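Local coordinates for protein transketolase (Campylobacter jejuni, PDB 3M6L) that is a two-subunit, thiamine diphosphate-dependent enzyme of the transketolase family, modelled here with a calcium ion and ribose-5-phosphate as well as its cofactor, at residues 160-165 with 393-398; 531-536 with 545-550. All coordinates share one frame; numbering follows the deposited sequence.

Contact 1 (160-165 with 393-398). With TPP (thiamine diphosphate), chain C; TPP (thiamine diphosphate), chain B.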
loop_
_atom_site.group_PDB
_atom_site.type_symbol
_atom_site.label_atom_id
_atom_site.label_comp_id
_atom_site.label_asym_id
_atom_site.label_seq_id
_atom_site.Cartn_x
_atom_site.Cartn_y
_atom_site.Cartn_z
ATOM N N GLU A 160 -6.482 5.166 9.844
ATOM C CA GLU A 160 -5.967 4.724 8.513
ATOM C C GLU A 160 -6.394 5.668 7.425
ATOM O O GLU A 160 -7.579 6.054 7.348
ATOM C CB GLU A 160 -6.414 3.319 8.179
ATOM C CG GLU A 160 -5.756 2.264 8.970
ATOM C CD GLU A 160 -4.327 1.962 8.493
ATOM O OE1 GLU A 160 -3.881 2.602 7.517
ATOM O OE2 GLU A 160 -3.662 1.081 9.147
ATOM N N GLY A 161 -5.445 6.012 6.557
ATOM C CA GLY A 161 -5.740 6.866 5.435
ATOM C C GLY A 161 -6.907 6.490 4.536
ATOM O O GLY A 161 -7.674 7.342 4.086
ATOM N N ILE A 162 -7.123 5.174 4.367
ATOM C CA ILE A 162 -8.191 4.699 3.482
ATOM C C ILE A 162 -9.551 5.160 4.005
ATOM O O ILE A 162 -10.461 5.375 3.219
ATOM C CB ILE A 162 -8.093 3.208 3.336
ATOM C CG1 ILE A 162 -8.974 2.771 2.165
ATOM C CG2 ILE A 162 -8.426 2.445 4.660
ATOM C CD1 ILE A 162 -8.932 1.186 1.973
ATOM N N SER A 163 -9.681 5.321 5.328
ATOM C CA SER A 163 -10.962 5.798 5.907
ATOM C C SER A 163 -11.329 7.203 5.465
ATOM O O SER A 163 -12.479 7.437 5.007
ATOM C CB SER A 163 -11.010 5.687 7.460
ATOM O OG SER A 163 -10.192 6.586 8.151
ATOM N N TYR A 164 -10.317 8.094 5.472
ATOM C CA TYR A 164 -10.488 9.485 5.075
ATOM C C TYR A 164 -10.825 9.513 3.589
ATOM O O TYR A 164 -11.658 10.256 3.144
ATOM C CB TYR A 164 -9.263 10.331 5.323
ATOM C CG TYR A 164 -8.741 10.428 6.719
ATOM C CD1 TYR A 164 -8.979 11.583 7.484
ATOM C CD2 TYR A 164 -7.889 9.490 7.237
ATOM C CE1 TYR A 164 -8.469 11.686 8.725
ATOM C CE2 TYR A 164 -7.340 9.603 8.501
ATOM C CZ TYR A 164 -7.592 10.751 9.231
ATOM O OH TYR A 164 -7.085 10.898 10.443
ATOM N N GLU A 165 -10.093 8.718 2.760
ATOM C CA GLU A 165 -10.351 8.627 1.294
ATOM C C GLU A 165 -11.787 8.250 1.037
ATOM O O GLU A 165 -12.478 8.870 0.212
ATOM C CB GLU A 165 -9.394 7.590 0.643
ATOM C CG GLU A 165 -7.913 7.954 0.602
ATOM C CD GLU A 165 -7.120 6.831 -0.096
ATOM O OE1 GLU A 165 -7.737 5.897 -0.700
ATOM O OE2 GLU A 165 -5.863 6.920 -0.100
ATOM N N ARG A 393 -7.133 8.247 -5.101
ATOM C CA ARG A 393 -7.559 7.450 -3.916
ATOM C C ARG A 393 -7.478 6.009 -4.377
ATOM O O ARG A 393 -8.470 5.278 -4.376
ATOM C CB ARG A 393 -9.023 7.766 -3.527
ATOM C CG ARG A 393 -9.272 9.244 -3.206
ATOM C CD ARG A 393 -10.661 9.376 -2.695
ATOM N NE ARG A 393 -11.076 10.753 -2.378
ATOM C CZ ARG A 393 -11.697 11.563 -3.222
ATOM N NH1 ARG A 393 -12.094 11.183 -4.452
ATOM N NH2 ARG A 393 -12.107 12.772 -2.752
ATOM N N GLU A 394 -6.257 5.528 -4.756
ATOM C CA GLU A 394 -6.126 4.177 -5.226
ATOM C C GLU A 394 -6.662 3.178 -4.215
ATOM O O GLU A 394 -7.330 2.201 -4.595
ATOM C CB GLU A 394 -4.675 3.840 -5.583
ATOM C CG GLU A 394 -4.088 4.642 -6.702
ATOM C CD GLU A 394 -3.517 5.975 -6.293
ATOM O OE1 GLU A 394 -3.486 6.222 -5.042
ATOM O OE2 GLU A 394 -3.046 6.697 -7.198
ATOM N N HIS A 395 -6.286 3.285 -2.930
ATOM C CA HIS A 395 -6.664 2.255 -2.000
ATOM C C HIS A 395 -8.161 2.183 -1.753
ATOM O O HIS A 395 -8.757 1.113 -1.779
ATOM C CB HIS A 395 -5.966 2.499 -0.698
ATOM C CG HIS A 395 -5.789 1.366 0.245
ATOM N ND1 HIS A 395 -6.103 0.046 0.054
ATOM C CD2 HIS A 395 -5.133 1.447 1.433
ATOM C CE1 HIS A 395 -5.701 -0.624 1.137
ATOM N NE2 HIS A 395 -5.146 0.218 1.978
ATOM N N ALA A 396 -8.803 3.328 -1.537
ATOM C CA ALA A 396 -10.211 3.357 -1.333
ATOM C C ALA A 396 -10.978 2.891 -2.601
ATOM O O ALA A 396 -11.967 2.179 -2.521
ATOM C CB ALA A 396 -10.676 4.734 -0.891
HETATM N N MSE A 397 -10.465 3.238 -3.783
HETATM C CA MSE A 397 -11.041 2.706 -4.994
HETATM C C MSE A 397 -11.131 1.219 -5.039
HETATM O O MSE A 397 -12.178 0.647 -5.313
HETATM C CB MSE A 397 -10.322 3.212 -6.218
HETATM C CG MSE A 397 -10.486 2.445 -7.435
HETATM SE SE MSE A 397 -9.552 3.103 -9.033
HETATM C CE MSE A 397 -7.775 2.383 -8.448
ATOM N N ALA A 398 -10.020 0.517 -4.701
ATOM C CA ALA A 398 -10.072 -0.906 -4.695
ATOM C C ALA A 398 -10.955 -1.485 -3.620
ATOM O O ALA A 398 -11.692 -2.457 -3.876
ATOM C CB ALA A 398 -8.625 -1.473 -4.534
HETATM N "N1'" TPP C . -1.152 8.196 -7.932
HETATM C "C2'" TPP C . -0.053 8.509 -7.250
HETATM C CM2 TPP C . 0.093 7.904 -5.866
HETATM N "N3'" TPP C . 0.972 9.291 -7.656
HETATM C "C4'" TPP C . 0.954 9.777 -8.901
HETATM N "N4'" TPP C . 1.991 10.487 -9.286
HETATM C "C5'" TPP C . -0.264 9.522 -9.742
HETATM C "C6'" TPP C . -1.265 8.718 -9.198
HETATM C "C7'" TPP C . -0.396 10.132 -11.190
HETATM N N3 TPP C . -0.630 11.665 -11.089
HETATM C C2 TPP C . 0.267 12.724 -11.163
HETATM S S1 TPP C . -0.283 14.377 -10.837
HETATM C C5 TPP C . -1.890 13.683 -10.703
HETATM C C4 TPP C . -1.842 12.217 -10.833
HETATM C CM4 TPP C . -3.098 11.464 -10.636
HETATM C C6 TPP C . -3.161 14.452 -10.436
HETATM C C7 TPP C . -3.189 15.937 -10.760
HETATM O O7 TPP C . -2.715 16.380 -9.553
HETATM P PA TPP C . -2.550 17.788 -8.972
HETATM O O1A TPP C . -1.959 17.494 -7.663
HETATM O O2A TPP C . -3.932 18.398 -8.965
HETATM O O3A TPP C . -1.613 18.492 -10.011
HETATM P PB TPP C . -1.696 19.721 -11.049
HETATM O O1B TPP C . -0.344 20.307 -11.017
HETATM O O2B TPP C . -2.833 20.638 -10.697
HETATM O O3B TPP C . -2.092 19.173 -12.381
HETATM N "N1'" TPP B . -2.783 -2.348 10.871
HETATM C "C2'" TPP B . -3.816 -2.759 10.138
HETATM C CM2 TPP B . -3.955 -2.164 8.751
HETATM N "N3'" TPP B . -4.752 -3.672 10.480
HETATM C "C4'" TPP B . -4.634 -4.308 11.649
HETATM N "N4'" TPP B . -5.528 -5.229 11.927
HETATM C "C5'" TPP B . -3.528 -3.886 12.574
HETATM C "C6'" TPP B . -2.640 -2.915 12.114
HETATM C "C7'" TPP B . -3.373 -4.529 14.005
HETATM N N3 TPP B . -4.513 -4.021 14.930
HETATM C C2 TPP B . -5.740 -4.589 15.250
HETATM S S1 TPP B . -6.916 -3.677 16.213
HETATM C C5 TPP B . -5.668 -2.450 16.347
HETATM C C4 TPP B . -4.482 -2.817 15.556
HETATM C CM4 TPP B . -3.376 -1.840 15.471
HETATM C C6 TPP B . -5.785 -1.156 17.116
HETATM C C7 TPP B . -6.815 -1.068 18.231
HETATM O O7 TPP B . -7.865 -0.654 17.454
HETATM P PA TPP B . -9.284 -0.199 17.810
HETATM O O1A TPP B . -9.848 0.056 16.480
HETATM O O2A TPP B . -9.120 1.002 18.712
HETATM O O3A TPP B . -9.867 -1.428 18.585
HETATM P PB TPP B . -10.386 -1.762 20.072
HETATM O O1B TPP B . -11.496 -2.709 19.859
HETATM O O2B TPP B . -10.716 -0.499 20.816
HETATM O O3B TPP B . -9.240 -2.329 20.844
HETATM O O HOH W 1 -4.594 5.425 -1.866
#
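E165 reaches out from helix 161-172 to the first turn of helix 394-407 and takes a backbone hydrogen bond there: A396 N donates to E165 OE1 at 2.9 Å, meeting that oxygen nearly along its C-O axis. The side chain of E165 is extended beyond CG (chi2 -179°), which carries the carboxylate across to the helix start. Its other oxygen binds water 1, which accepts from H395 N (2.9 Å), while G161 N of the second subunit also donates to OE2.

The apolar part lies beside this. I162 CD1 sits over the middle of one face of the H395 ring, a CH-pi contact 3.6 Å from the centroid, and I162 CG1 meets A396 CB at 4.0 Å.

R393 CD lies 3.5 Å from E165 O. The two side chains run in opposite directions, and the guanidinium bonds to A196 O of the second subunit rather than to the E165 carboxylate.

Each segment also carries a glutamate that meets a thiamine diphosphate, beside the contact rather than in it: E160 OE2 is 3.3 Å from CM2 of one, and E394 OE2 is 2.5 Å from N1' of the other, the atom a glutamate meets in most enzymes of this class. One buried carboxylate thus takes two backbone N-H groups, one at a helix start and one from the second subunit, plus a water.

Contact 2 (531-536 with 545-550)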
loop_
_atom_site.group_PDB
_atom_site.type_symbol
_atom_site.label_atom_id
_atom_site.label_comp_id
_atom_site.label_asym_id
_atom_site.label_seq_id
_atom_site.Cartn_x
_atom_site.Cartn_y
_atom_site.Cartn_z
ATOM N N PHE A 531 17.730 -23.447 -27.991
ATOM C CA PHE A 531 17.271 -22.426 -27.029
ATOM C C PHE A 531 15.758 -22.265 -27.093
ATOM O O PHE A 531 15.160 -22.475 -28.162
ATOM C CB PHE A 531 17.871 -21.078 -27.437
ATOM C CG PHE A 531 19.365 -21.066 -27.476
ATOM C CD1 PHE A 531 20.081 -21.221 -26.309
ATOM C CD2 PHE A 531 20.036 -20.895 -28.679
ATOM C CE1 PHE A 531 21.509 -21.266 -26.396
ATOM C CE2 PHE A 531 21.422 -20.889 -28.716
ATOM C CZ PHE A 531 22.115 -21.088 -27.580
ATOM N N THR A 532 15.144 -21.862 -25.975
ATOM C CA THR A 532 13.783 -21.365 -25.991
ATOM C C THR A 532 13.792 -20.003 -25.358
ATOM O O THR A 532 14.281 -19.898 -24.218
ATOM C CB THR A 532 12.851 -22.315 -25.215
ATOM O OG1 THR A 532 12.780 -23.610 -25.821
ATOM C CG2 THR A 532 11.457 -21.790 -25.040
ATOM N N LEU A 533 13.227 -19.013 -26.016
ATOM C CA LEU A 533 13.104 -17.667 -25.448
ATOM C C LEU A 533 11.708 -17.527 -24.977
ATOM O O LEU A 533 10.804 -17.696 -25.782
ATOM C CB LEU A 533 13.502 -16.609 -26.446
ATOM C CG LEU A 533 14.905 -16.576 -27.036
ATOM C CD1 LEU A 533 15.284 -17.810 -27.806
ATOM C CD2 LEU A 533 15.182 -15.344 -27.936
ATOM N N LEU A 534 11.533 -17.320 -23.676
ATOM C CA LEU A 534 10.222 -17.262 -22.993
ATOM C C LEU A 534 10.029 -15.799 -22.598
ATOM O O LEU A 534 10.885 -15.259 -21.973
ATOM C CB LEU A 534 10.221 -18.159 -21.790
ATOM C CG LEU A 534 8.914 -18.110 -20.988
ATOM C CD1 LEU A 534 8.675 -19.417 -20.443
ATOM C CD2 LEU A 534 9.037 -17.042 -19.937
ATOM N N ALA A 535 8.938 -15.138 -22.973
ATOM C CA ALA A 535 8.742 -13.739 -22.662
ATOM C C ALA A 535 7.259 -13.422 -22.528
ATOM O O ALA A 535 6.472 -14.239 -22.896
ATOM C CB ALA A 535 9.362 -12.808 -23.728
ATOM N N SER A 536 6.974 -12.249 -21.926
ATOM C CA SER A 536 5.625 -11.713 -21.861
ATOM C C SER A 536 5.581 -10.315 -22.407
ATOM O O SER A 536 6.575 -9.579 -22.458
ATOM C CB SER A 536 5.098 -11.758 -20.438
ATOM O OG SER A 536 5.780 -10.902 -19.565
ATOM N N GLU A 545 12.524 -11.362 -32.738
ATOM C CA GLU A 545 13.630 -10.815 -33.534
ATOM C C GLU A 545 14.928 -11.524 -33.176
ATOM O O GLU A 545 15.762 -11.776 -34.055
ATOM C CB GLU A 545 13.751 -9.313 -33.419
ATOM C CG GLU A 545 12.548 -8.519 -33.812
ATOM C CD GLU A 545 12.387 -8.246 -35.277
ATOM O OE1 GLU A 545 12.902 -7.170 -35.713
ATOM O OE2 GLU A 545 11.663 -9.010 -35.982
ATOM N N SER A 546 15.147 -11.761 -31.857
ATOM C CA SER A 546 16.360 -12.406 -31.432
ATOM C C SER A 546 16.450 -13.862 -31.954
ATOM O O SER A 546 17.567 -14.317 -32.316
ATOM C CB SER A 546 16.523 -12.328 -29.886
ATOM O OG SER A 546 16.630 -10.964 -29.559
ATOM N N ALA A 547 15.331 -14.593 -31.930
ATOM C CA ALA A 547 15.294 -15.971 -32.382
ATOM C C ALA A 547 15.560 -15.949 -33.911
ATOM O O ALA A 547 16.258 -16.856 -34.377
ATOM C CB ALA A 547 13.973 -16.631 -32.058
ATOM N N ASN A 548 15.108 -14.915 -34.617
ATOM C CA ASN A 548 15.436 -14.862 -36.082
ATOM C C ASN A 548 16.910 -14.664 -36.282
ATOM O O ASN A 548 17.539 -15.237 -37.151
ATOM C CB ASN A 548 14.742 -13.668 -36.809
ATOM C CG ASN A 548 13.251 -13.856 -36.951
ATOM O OD1 ASN A 548 12.509 -12.877 -37.228
ATOM N ND2 ASN A 548 12.790 -15.097 -36.822
ATOM N N GLU A 549 17.514 -13.815 -35.466
ATOM C CA GLU A 549 18.957 -13.638 -35.572
ATOM C C GLU A 549 19.720 -14.884 -35.172
ATOM O O GLU A 549 20.720 -15.266 -35.831
ATOM C CB GLU A 549 19.360 -12.423 -34.763
ATOM C CG GLU A 549 20.858 -12.056 -34.887
ATOM C CD GLU A 549 21.320 -11.780 -36.324
ATOM O OE1 GLU A 549 20.521 -11.277 -37.151
ATOM O OE2 GLU A 549 22.495 -12.070 -36.596
ATOM N N LEU A 550 19.276 -15.605 -34.136
ATOM C CA LEU A 550 19.940 -16.816 -33.752
ATOM C C LEU A 550 19.806 -17.915 -34.836
ATOM O O LEU A 550 20.764 -18.730 -35.011
ATOM C CB LEU A 550 19.403 -17.411 -32.448
ATOM C CG LEU A 550 19.794 -16.607 -31.157
ATOM C CD1 LEU A 550 18.804 -16.787 -30.034
ATOM C CD2 LEU A 550 21.280 -17.002 -30.735
#
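L533 leaves the strand toward helix 540-552 and splits its two methyls between different parts of it. CD2 lies against S546 CB at 3.8 Å and also comes near the backbone of A547, whereas CD1 turns to L550, meeting its CD1 at 4.3 Å. A chi1 of -60° turns CG of L533 away from the carbonyl carbon, and chi2 61° sets the two methyls apart, CD2 to S546 and CD1 to L550.

L550 is met from a second direction as well: its CD2 approaches F531 CE2 at 4.4 Å, with the ring turned obliquely to the methyl. F531 and L533, two apart on the strand and so on the same side of it, both face the helix and share L550, each touching a different methyl. S546 offers its CB here, while its hydroxyl bonds back to L542 O within the helix. A547 lies to the flank, its CB 4.5 Å from L533 CD2. No hydrogen bond crosses; the contact is purely apolar and rather light.

The strand and helix segments run nearly antiparallel (169°), and the axes of the two short segments come within 9.7 Å, as the first two elements of a beta-alpha-beta crossover that returns in strand 557-561. Strand 531-535 is bonded between strands 557-561 and 583-587, C543 adds to the packing on L533, and helix 625-632 closes in on F531 and S546.

Both contacts are buried, but they lie in different parts of the chain, with centres about 43 Å apart and no shared elements. Contact 1 joins helices from two different family regions, far apart in sequence, near the centre of the chain and against the second subunit; it mixes a carboxylate, a water and helix amides with apolar and CH-pi packing of I162. Contact 2 stays within the C-terminal region, between a strand and the helix that follows it, about 38 Å from the centre of the chain, and no other protein chain of the assembly touches it. Its chemistry is side-chain packing alone: contact 1 lies at the subunit interface with a thiamine diphosphate near each segment, contact 2 within one sheet-and-helix layer.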